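Side-chain contacts in Phospholipase/Carboxylesterase (Dyadobacter fermentans, PDB 4H0C), which is an alpha/beta-hydrolase that probably cleaves carboxylic esters, perhaps including palmitoyl thioesters of proteins: residues G133-Q138 with Q171-I176; P153-T158 with G198-L203; A83-V88 with L115-R120. One frame throughout, in Å; residues are numbered along the deposited sequence.

How the contacts relate
All three contacts are largely buried and lie around the central sheet of an alpha/beta-hydrolase fold. Contact 2 lays helix 198-206 on one face of strand 153-160, while Ile156, on the strand's other face, meets Val174 and Ser173 of contact 1; the same strand therefore carries helices on both sides. Contact 1 is a loop-to-helix joint made by one hydroxyl and a little aliphatic packing. Contact 3 joins two helices without any hydrogen bond between them, through a methyl group over an aromatic face. Glu116 of contact 3 accepts from Ile136 N of contact 1, whereas contact 2 alone links a hydroxyl to a carboxylate across its segments.

Contact 1 (G133-Q138 with Q171-I176); sequences GGLIGQ and QESVTI
Ser173 OG is held by two hydrogen bonds: it accepts from Leu135 N at 2.9 Å, with an almost straight N-H...O angle of 177°, and is also bonded to Arg169 O, one turn earlier in helix 167-179. The bond to Arg169 O occupies the hydroxyl proton, so the oxygen is left to act as acceptor for the loop, which follows strand 127-131 and precedes strand 153-160 of the alpha/beta-hydrolase sheet. Its rotation suits both partners: OG stands anti to the carbonyl carbon and beside the backbone N (chi1 -61°), which turns it back along the helix. Serine is apt because a small side chain lets the loop come close, Gly134 CA lying 3.5 Å from Ser173 OG. Gly134 matches this, since a side chain there would start close beside the same hydroxyl.

Beyond the bond, Leu135 turns its own side chain to the helix. Its CG rests 3.6 Å from Ser173 OG, and its CD1 branch reaches the next residue on that side of the helix, 3.7 Å from Ile176 CD1 and 3.9 Å from Ile176 CG2. The two aliphatic chains cross obliquely, with one leucine methyl meeting both ends of the branched isoleucine. Leu135 also packs on Leu115 and Thr119 of helix 109-120, so it fills the angle between two helices, while Arg169 NH1 bonds to the carbonyls of Leu135 and Gly137.

Replacing Ser173 by an alanine would remove the hydroxyl and probably leave the buried Leu135 N-H without this acceptor, letting the loop shift against the helix. The chemistry thus implies a directional polar fix beside unspecific aliphatic contact: the hydroxyl contributes one directed bond to a loop that Arg169 also holds.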
loop_
_atom_site.group_PDB
_atom_site.type_symbol
_atom_site.label_atom_id
_atom_site.label_comp_id
_atom_site.label_asym_id
_atom_site.label_seq_id
_atom_site.Cartn_x
_atom_site.Cartn_y
_atom_site.Cartn_z
ATOM N N GLY A 133 -1.734 1.966 -8.183
ATOM C CA GLY A 133 -1.911 0.563 -7.871
ATOM C C GLY A 133 -3.369 0.149 -7.909
ATOM O O GLY A 133 -4.277 0.987 -7.974
ATOM N N GLY A 134 -3.577 -1.158 -7.860
ATOM C CA GLY A 134 -4.907 -1.753 -7.816
ATOM C C GLY A 134 -4.890 -3.064 -7.044
ATOM O O GLY A 134 -3.826 -3.609 -6.713
ATOM N N LEU A 135 -6.079 -3.593 -6.780
ATOM C CA LEU A 135 -6.198 -4.899 -6.137
ATOM C C LEU A 135 -5.627 -5.997 -7.066
ATOM O O LEU A 135 -5.592 -5.833 -8.282
ATOM C CB LEU A 135 -7.651 -5.165 -5.782
ATOM C CG LEU A 135 -8.270 -4.294 -4.659
ATOM C CD1 LEU A 135 -9.773 -4.534 -4.643
ATOM C CD2 LEU A 135 -7.648 -4.546 -3.287
ATOM N N ILE A 136 -5.200 -7.106 -6.479
ATOM C CA ILE A 136 -4.298 -8.048 -7.145
ATOM C C ILE A 136 -5.037 -9.259 -7.713
ATOM O O ILE A 136 -5.905 -9.809 -7.050
ATOM C CB ILE A 136 -3.160 -8.488 -6.162
ATOM C CG1 ILE A 136 -2.226 -7.299 -5.826
ATOM C CG2 ILE A 136 -2.354 -9.666 -6.705
ATOM C CD1 ILE A 136 -1.185 -7.591 -4.762
ATOM N N GLY A 137 -4.679 -9.664 -8.940
ATOM C CA GLY A 137 -5.123 -10.939 -9.526
ATOM C C GLY A 137 -5.695 -10.751 -10.907
ATOM O O GLY A 137 -6.316 -9.728 -11.168
ATOM N N GLN A 138 -5.530 -11.737 -11.789
ATOM C CA GLN A 138 -6.163 -11.672 -13.098
ATOM C C GLN A 138 -7.679 -11.535 -12.923
ATOM O O GLN A 138 -8.317 -10.712 -13.601
ATOM C CB GLN A 138 -5.828 -12.901 -13.922
ATOM C CG GLN A 138 -6.298 -12.766 -15.366
ATOM C CD GLN A 138 -5.789 -13.882 -16.234
ATOM O OE1 GLN A 138 -4.709 -13.797 -16.793
ATOM N NE2 GLN A 138 -6.553 -14.947 -16.325
ATOM N N GLN A 171 -10.625 1.424 -11.285
ATOM C CA GLN A 171 -12.103 1.582 -11.135
ATOM C C GLN A 171 -12.720 0.431 -10.334
ATOM O O GLN A 171 -13.492 0.664 -9.381
ATOM C CB GLN A 171 -12.784 1.751 -12.503
ATOM C CG GLN A 171 -12.389 3.044 -13.190
ATOM C CD GLN A 171 -12.818 3.159 -14.654
ATOM O OE1 GLN A 171 -12.887 2.171 -15.410
ATOM N NE2 GLN A 171 -13.081 4.385 -15.070
ATOM N N GLU A 172 -12.344 -0.797 -10.680
ATOM C CA GLU A 172 -12.820 -1.995 -9.973
ATOM C C GLU A 172 -12.435 -1.946 -8.516
ATOM O O GLU A 172 -13.247 -2.302 -7.647
ATOM C CB GLU A 172 -12.263 -3.285 -10.585
ATOM C CG GLU A 172 -12.733 -3.552 -11.989
ATOM C CD GLU A 172 -12.039 -4.733 -12.652
ATOM O OE1 GLU A 172 -10.787 -4.826 -12.630
ATOM O OE2 GLU A 172 -12.760 -5.576 -13.218
ATOM N N SER A 173 -11.187 -1.528 -8.258
ATOM C CA SER A 173 -10.651 -1.418 -6.891
ATOM C C SER A 173 -11.439 -0.388 -6.100
ATOM O O SER A 173 -11.812 -0.630 -4.938
ATOM C CB SER A 173 -9.138 -1.082 -6.903
ATOM O OG SER A 173 -8.414 -2.109 -7.567
ATOM N N VAL A 174 -11.706 0.757 -6.720
ATOM C CA VAL A 174 -12.519 1.804 -6.086
ATOM C C VAL A 174 -13.919 1.268 -5.705
ATOM O O VAL A 174 -14.428 1.481 -4.572
ATOM C CB VAL A 174 -12.617 3.052 -7.008
ATOM C CG1 VAL A 174 -13.608 4.075 -6.464
ATOM C CG2 VAL A 174 -11.239 3.687 -7.207
ATOM N N THR A 175 -14.542 0.556 -6.633
ATOM C CA THR A 175 -15.874 0.004 -6.384
ATOM C C THR A 175 -15.867 -0.917 -5.161
ATOM O O THR A 175 -16.738 -0.813 -4.291
ATOM C CB THR A 175 -16.444 -0.694 -7.625
ATOM O OG1 THR A 175 -16.549 0.275 -8.674
ATOM C CG2 THR A 175 -17.819 -1.257 -7.329
ATOM N N ILE A 176 -14.852 -1.768 -5.066
ATOM C CA ILE A 176 -14.751 -2.702 -3.936
ATOM C C ILE A 176 -14.477 -1.936 -2.640
ATOM O O ILE A 176 -15.108 -2.206 -1.595
ATOM C CB ILE A 176 -13.661 -3.761 -4.204
ATOM C CG1 ILE A 176 -14.165 -4.758 -5.258
ATOM C CG2 ILE A 176 -13.316 -4.504 -2.922
ATOM C CD1 ILE A 176 -13.096 -5.607 -5.910
#

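Contact 2 (P153-T158 with G198-L203); sequences PVFIST and GDEIQL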
loop_
_atom_site.group_PDB
_atom_site.type_symbol
_atom_site.label_atom_id
_atom_site.label_comp_id
_atom_site.label_asym_id
_atom_site.label_seq_id
_atom_site.Cartn_x
_atom_site.Cartn_y
_atom_site.Cartn_z
ATOM N N PRO A 153 -10.013 7.123 5.137
ATOM C CA PRO A 153 -9.725 7.851 3.901
ATOM C C PRO A 153 -8.714 7.067 3.063
ATOM O O PRO A 153 -7.700 6.624 3.595
ATOM C CB PRO A 153 -9.127 9.187 4.387
ATOM C CG PRO A 153 -9.490 9.282 5.845
ATOM C CD PRO A 153 -9.683 7.887 6.356
ATOM N N VAL A 154 -8.998 6.904 1.768
ATOM C CA VAL A 154 -8.135 6.180 0.842
ATOM C C VAL A 154 -7.915 7.050 -0.383
ATOM O O VAL A 154 -8.868 7.601 -0.931
ATOM C CB VAL A 154 -8.761 4.830 0.385
ATOM C CG1 VAL A 154 -7.866 4.104 -0.615
ATOM C CG2 VAL A 154 -9.068 3.928 1.575
ATOM N N PHE A 155 -6.655 7.199 -0.786
ATOM C CA PHE A 155 -6.301 7.863 -2.045
ATOM C C PHE A 155 -5.760 6.821 -3.000
ATOM O O PHE A 155 -4.846 6.084 -2.666
ATOM C CB PHE A 155 -5.253 8.946 -1.822
ATOM C CG PHE A 155 -4.798 9.615 -3.095
ATOM C CD1 PHE A 155 -5.575 10.629 -3.682
ATOM C CD2 PHE A 155 -3.624 9.212 -3.745
ATOM C CE1 PHE A 155 -5.171 11.245 -4.874
ATOM C CE2 PHE A 155 -3.214 9.838 -4.928
ATOM C CZ PHE A 155 -3.992 10.847 -5.493
ATOM N N ILE A 156 -6.352 6.742 -4.182
ATOM C CA ILE A 156 -5.899 5.815 -5.206
ATOM C C ILE A 156 -5.742 6.575 -6.516
ATOM O O ILE A 156 -6.638 7.292 -6.953
ATOM C CB ILE A 156 -6.825 4.565 -5.332
ATOM C CG1 ILE A 156 -6.277 3.545 -6.342
ATOM C CG2 ILE A 156 -8.259 4.958 -5.657
ATOM C CD1 ILE A 156 -7.040 2.220 -6.351
ATOM N N SER A 157 -4.575 6.439 -7.124
ATOM C CA SER A 157 -4.322 7.120 -8.391
ATOM C C SER A 157 -3.726 6.190 -9.418
ATOM O O SER A 157 -3.234 5.117 -9.095
ATOM C CB SER A 157 -3.360 8.269 -8.168
ATOM O OG SER A 157 -2.139 7.764 -7.677
ATOM N N THR A 158 -3.803 6.618 -10.667
ATOM C CA THR A 158 -3.035 6.032 -11.750
ATOM C C THR A 158 -2.937 7.037 -12.891
ATOM O O THR A 158 -3.585 8.103 -12.872
ATOM C CB THR A 158 -3.603 4.667 -12.229
ATOM O OG1 THR A 158 -2.648 4.026 -13.098
ATOM C CG2 THR A 158 -4.962 4.826 -12.940
ATOM N N GLY A 198 3.912 15.638 -8.516
ATOM C CA GLY A 198 3.874 16.614 -7.420
ATOM C C GLY A 198 2.452 16.897 -6.976
ATOM O O GLY A 198 2.200 17.178 -5.789
ATOM N N ASP A 199 1.509 16.802 -7.919
ATOM C CA ASP A 199 0.092 17.042 -7.618
ATOM C C ASP A 199 -0.445 15.991 -6.633
ATOM O O ASP A 199 -1.217 16.314 -5.711
ATOM C CB ASP A 199 -0.737 17.043 -8.900
ATOM C CG ASP A 199 -0.646 18.373 -9.690
ATOM O OD1 ASP A 199 -1.308 18.430 -10.741
ATOM O OD2 ASP A 199 0.065 19.344 -9.306
ATOM N N GLU A 200 -0.035 14.744 -6.829
ATOM C CA GLU A 200 -0.440 13.640 -5.957
ATOM C C GLU A 200 0.088 13.869 -4.556
ATOM O O GLU A 200 -0.632 13.663 -3.584
ATOM C CB GLU A 200 0.084 12.301 -6.479
ATOM C CG GLU A 200 -0.669 11.781 -7.680
ATOM C CD GLU A 200 0.092 10.681 -8.386
ATOM O OE1 GLU A 200 0.905 11.023 -9.268
ATOM O OE2 GLU A 200 -0.132 9.487 -8.056
ATOM N N ILE A 201 1.333 14.331 -4.467
ATOM C CA ILE A 201 1.954 14.600 -3.167
ATOM C C ILE A 201 1.182 15.679 -2.401
ATOM O O ILE A 201 0.857 15.472 -1.222
ATOM C CB ILE A 201 3.444 15.000 -3.306
ATOM C CG1 ILE A 201 4.267 13.818 -3.839
ATOM C CG2 ILE A 201 4.014 15.497 -1.967
ATOM C CD1 ILE A 201 4.298 12.608 -2.921
ATOM N N GLN A 202 0.893 16.805 -3.066
ATOM C CA GLN A 202 0.163 17.913 -2.433
ATOM C C GLN A 202 -1.230 17.463 -2.031
ATOM O O GLN A 202 -1.725 17.826 -0.954
ATOM C CB GLN A 202 -0.038 19.097 -3.378
ATOM C CG GLN A 202 1.192 19.775 -3.943
ATOM C CD GLN A 202 0.814 21.007 -4.762
ATOM O OE1 GLN A 202 1.014 21.048 -5.984
ATOM N NE2 GLN A 202 0.241 22.015 -4.091
ATOM N N LEU A 203 -1.883 16.726 -2.932
ATOM C CA LEU A 203 -3.247 16.300 -2.684
ATOM C C LEU A 203 -3.310 15.380 -1.480
ATOM O O LEU A 203 -4.193 15.533 -0.627
ATOM C CB LEU A 203 -3.868 15.651 -3.917
ATOM C CG LEU A 203 -5.360 15.335 -3.801
ATOM C CD1 LEU A 203 -6.173 16.526 -3.291
ATOM C CD2 LEU A 203 -5.838 14.855 -5.166
#
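Ser157 and Glu200, Phe155 and Leu203 join strand 153-160 to helix 198-206, which covers one face of the central sheet in this alpha/beta-hydrolase fold. The short segments run antiparallel, at 175°, with axes 10.7 Å apart. Along the strand alternate residues face the helix, so Phe155 and Ser157 share the task.

The apolar part rests on Phe155, whose ring spans the gap between strand and helix. With CG anti to the backbone N (chi1 177°) the ring extends to the helix, where CE1 lies 3.7 Å from Leu203 CD2. Leucine suits this place by offering a branched methyl end to the aromatic. Glu200 CG comes to the ring's edge, near its plane and 4.1 Å from Phe155 CZ, so the methylene part of the glutamate serves as hydrophobic cover.

The end of the same glutamate carries the polar part: its chain is long enough to reach the strand, where a short serine hydroxyl suffices. Glu200 OE1 forms a salt bridge with Arg192 and a hydrogen bond with Ser197, which probably steadies a buried negative charge. Ser157 OG donates to Glu200 OE2 at 2.7 Å, meeting that oxygen on its anti side, 29° out of the carboxylate plane.

Contact 3 (A83-V88 with L115-R120); sequences ALVGEV and LEYTTR
Tyr117 and Val85 bring helix 109-120 against helix 77-94. The former follows strand 102-107 of the alpha/beta-hydrolase sheet and begins beside what is probably the nucleophile elbow, and helix 77-94 packs against it. On the second segment Glu116 makes no contact with the partner segment; its OE1 is hydrogen-bonded to Tyr145 OH.

Tyr117 carries the contact. Its CG is anti to the backbone N (chi1 174°), which sends the ring across to the other helix. Val85 CG1 sits over one face, 3.6 Å from the Tyr117 ring centroid and 16° off the normal, a CH-pi contact; its nearest ring atom is Tyr117 CG at 3.5 Å. Beta-branched valine suits the place by holding a methyl out over the ring from close to its own backbone. Farther along the ring, Gly86 CA is 3.6 Å from Tyr117 CE1 and equally far from Tyr117 OH, so the ring's outer part lies against bare helix backbone. Leu82 and Val89 of the same helix also touch Tyr117.

Thr119 bonds back to Leu115 O through OG1 at 2.7 Å, coming from the opposite face of the carbonyl plane to its own N-H. Arg120 closes the segment with a salt bridge to Glu116, NE to OE2 at 2.7 Å, the oxygen lying in the guanidinium plane; its side chain also touches Asp79 and Leu82 of helix 77-94.

Between the two segments the chemistry is therefore dispersion and CH-pi attraction, which depends on close fit of ring, methyl and backbone, while the hydrogen bond of Thr119 and the salt bridge of Glu116 and Arg120 run within helix 109-120.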
loop_
_atom_site.group_PDB
_atom_site.type_symbol
_atom_site.label_atom_id
_atom_site.label_comp_id
_atom_site.label_asym_id
_atom_site.label_seq_id
_atom_site.Cartn_x
_atom_site.Cartn_y
_atom_site.Cartn_z
ATOM N N ALA A 83 1.924 -11.664 4.646
ATOM C CA ALA A 83 2.331 -12.038 6.007
ATOM C C ALA A 83 3.272 -11.012 6.643
ATOM O O ALA A 83 3.116 -10.659 7.824
ATOM C CB ALA A 83 2.962 -13.431 6.034
ATOM N N LEU A 84 4.237 -10.537 5.875
ATOM C CA LEU A 84 5.223 -9.578 6.394
ATOM C C LEU A 84 4.560 -8.235 6.735
ATOM O O LEU A 84 4.851 -7.633 7.786
ATOM C CB LEU A 84 6.390 -9.414 5.396
ATOM C CG LEU A 84 7.524 -8.424 5.791
ATOM C CD1 LEU A 84 8.140 -8.723 7.149
ATOM C CD2 LEU A 84 8.617 -8.355 4.738
ATOM N N VAL A 85 3.658 -7.769 5.864
ATOM C CA VAL A 85 2.947 -6.505 6.151
ATOM C C VAL A 85 2.169 -6.689 7.441
ATOM O O VAL A 85 2.192 -5.828 8.334
ATOM C CB VAL A 85 2.014 -6.082 5.001
ATOM C CG1 VAL A 85 1.178 -4.853 5.388
ATOM C CG2 VAL A 85 2.821 -5.879 3.718
ATOM N N GLY A 86 1.508 -7.841 7.556
ATOM C CA GLY A 86 0.747 -8.174 8.763
ATOM C C GLY A 86 1.614 -8.202 10.019
ATOM O O GLY A 86 1.176 -7.780 11.099
ATOM N N GLU A 87 2.825 -8.749 9.905
ATOM C CA GLU A 87 3.798 -8.720 11.028
ATOM C C GLU A 87 4.138 -7.283 11.446
ATOM O O GLU A 87 4.210 -6.968 12.660
ATOM C CB GLU A 87 5.082 -9.487 10.667
ATOM C CG GLU A 87 6.166 -9.466 11.742
ATOM C CD GLU A 87 5.679 -9.908 13.121
ATOM O OE1 GLU A 87 5.039 -10.973 13.219
ATOM O OE2 GLU A 87 5.936 -9.198 14.121
ATOM N N VAL A 88 4.370 -6.417 10.448
ATOM C CA VAL A 88 4.680 -5.016 10.722
ATOM C C VAL A 88 3.516 -4.351 11.460
ATOM O O VAL A 88 3.726 -3.701 12.503
ATOM C CB VAL A 88 5.001 -4.232 9.418
ATOM C CG1 VAL A 88 5.097 -2.722 9.691
ATOM C CG2 VAL A 88 6.277 -4.765 8.763
ATOM N N LEU A 115 -3.060 -2.069 -1.152
ATOM C CA LEU A 115 -4.510 -2.228 -1.344
ATOM C C LEU A 115 -4.928 -3.658 -1.013
ATOM O O LEU A 115 -5.941 -3.870 -0.354
ATOM C CB LEU A 115 -4.904 -1.896 -2.774
ATOM C CG LEU A 115 -4.821 -0.395 -3.080
ATOM C CD1 LEU A 115 -5.047 -0.221 -4.567
ATOM C CD2 LEU A 115 -5.856 0.422 -2.279
ATOM N N GLU A 116 -4.131 -4.636 -1.444
ATOM C CA GLU A 116 -4.482 -6.038 -1.239
ATOM C C GLU A 116 -4.459 -6.371 0.246
ATOM O O GLU A 116 -5.378 -7.014 0.760
ATOM C CB GLU A 116 -3.544 -6.963 -2.028
ATOM C CG GLU A 116 -3.966 -8.437 -2.073
ATOM C CD GLU A 116 -5.313 -8.699 -2.748
ATOM O OE1 GLU A 116 -5.755 -7.880 -3.605
ATOM O OE2 GLU A 116 -5.915 -9.762 -2.433
ATOM N N TYR A 117 -3.441 -5.888 0.958
ATOM C CA TYR A 117 -3.376 -6.153 2.388
ATOM C C TYR A 117 -4.518 -5.502 3.163
ATOM O O TYR A 117 -5.181 -6.143 3.988
ATOM C CB TYR A 117 -2.029 -5.727 3.017
ATOM C CG TYR A 117 -2.084 -5.898 4.516
ATOM C CD1 TYR A 117 -1.851 -7.146 5.085
ATOM C CD2 TYR A 117 -2.480 -4.846 5.364
ATOM C CE1 TYR A 117 -1.948 -7.335 6.462
ATOM C CE2 TYR A 117 -2.574 -5.030 6.738
ATOM C CZ TYR A 117 -2.322 -6.274 7.278
ATOM O OH TYR A 117 -2.421 -6.483 8.631
ATOM N N THR A 118 -4.730 -4.221 2.905
ATOM C CA THR A 118 -5.710 -3.484 3.692
ATOM C C THR A 118 -7.137 -3.957 3.403
ATOM O O THR A 118 -7.961 -3.895 4.272
ATOM C CB THR A 118 -5.589 -1.965 3.548
ATOM O OG1 THR A 118 -5.650 -1.629 2.169
ATOM C CG2 THR A 118 -4.248 -1.482 4.127
ATOM N N THR A 119 -7.405 -4.415 2.178
ATOM C CA THR A 119 -8.740 -4.855 1.769
ATOM C C THR A 119 -9.027 -6.299 2.248
ATOM O O THR A 119 -10.179 -6.665 2.555
ATOM C CB THR A 119 -8.925 -4.624 0.262
ATOM O OG1 THR A 119 -8.564 -3.260 -0.023
ATOM C CG2 THR A 119 -10.393 -4.813 -0.161
ATOM N N ARG A 120 -7.978 -7.108 2.383
ATOM C CA ARG A 120 -8.155 -8.419 3.044
ATOM C C ARG A 120 -8.356 -8.273 4.543
ATOM O O ARG A 120 -8.841 -9.208 5.200
ATOM C CB ARG A 120 -6.935 -9.310 2.770
ATOM C CG ARG A 120 -6.875 -9.815 1.333
ATOM C CD ARG A 120 -5.779 -10.849 1.197
ATOM N NE ARG A 120 -5.592 -11.250 -0.191
ATOM C CZ ARG A 120 -5.178 -12.455 -0.575
ATOM N NH1 ARG A 120 -4.968 -13.413 0.332
ATOM N NH2 ARG A 120 -5.011 -12.708 -1.860
#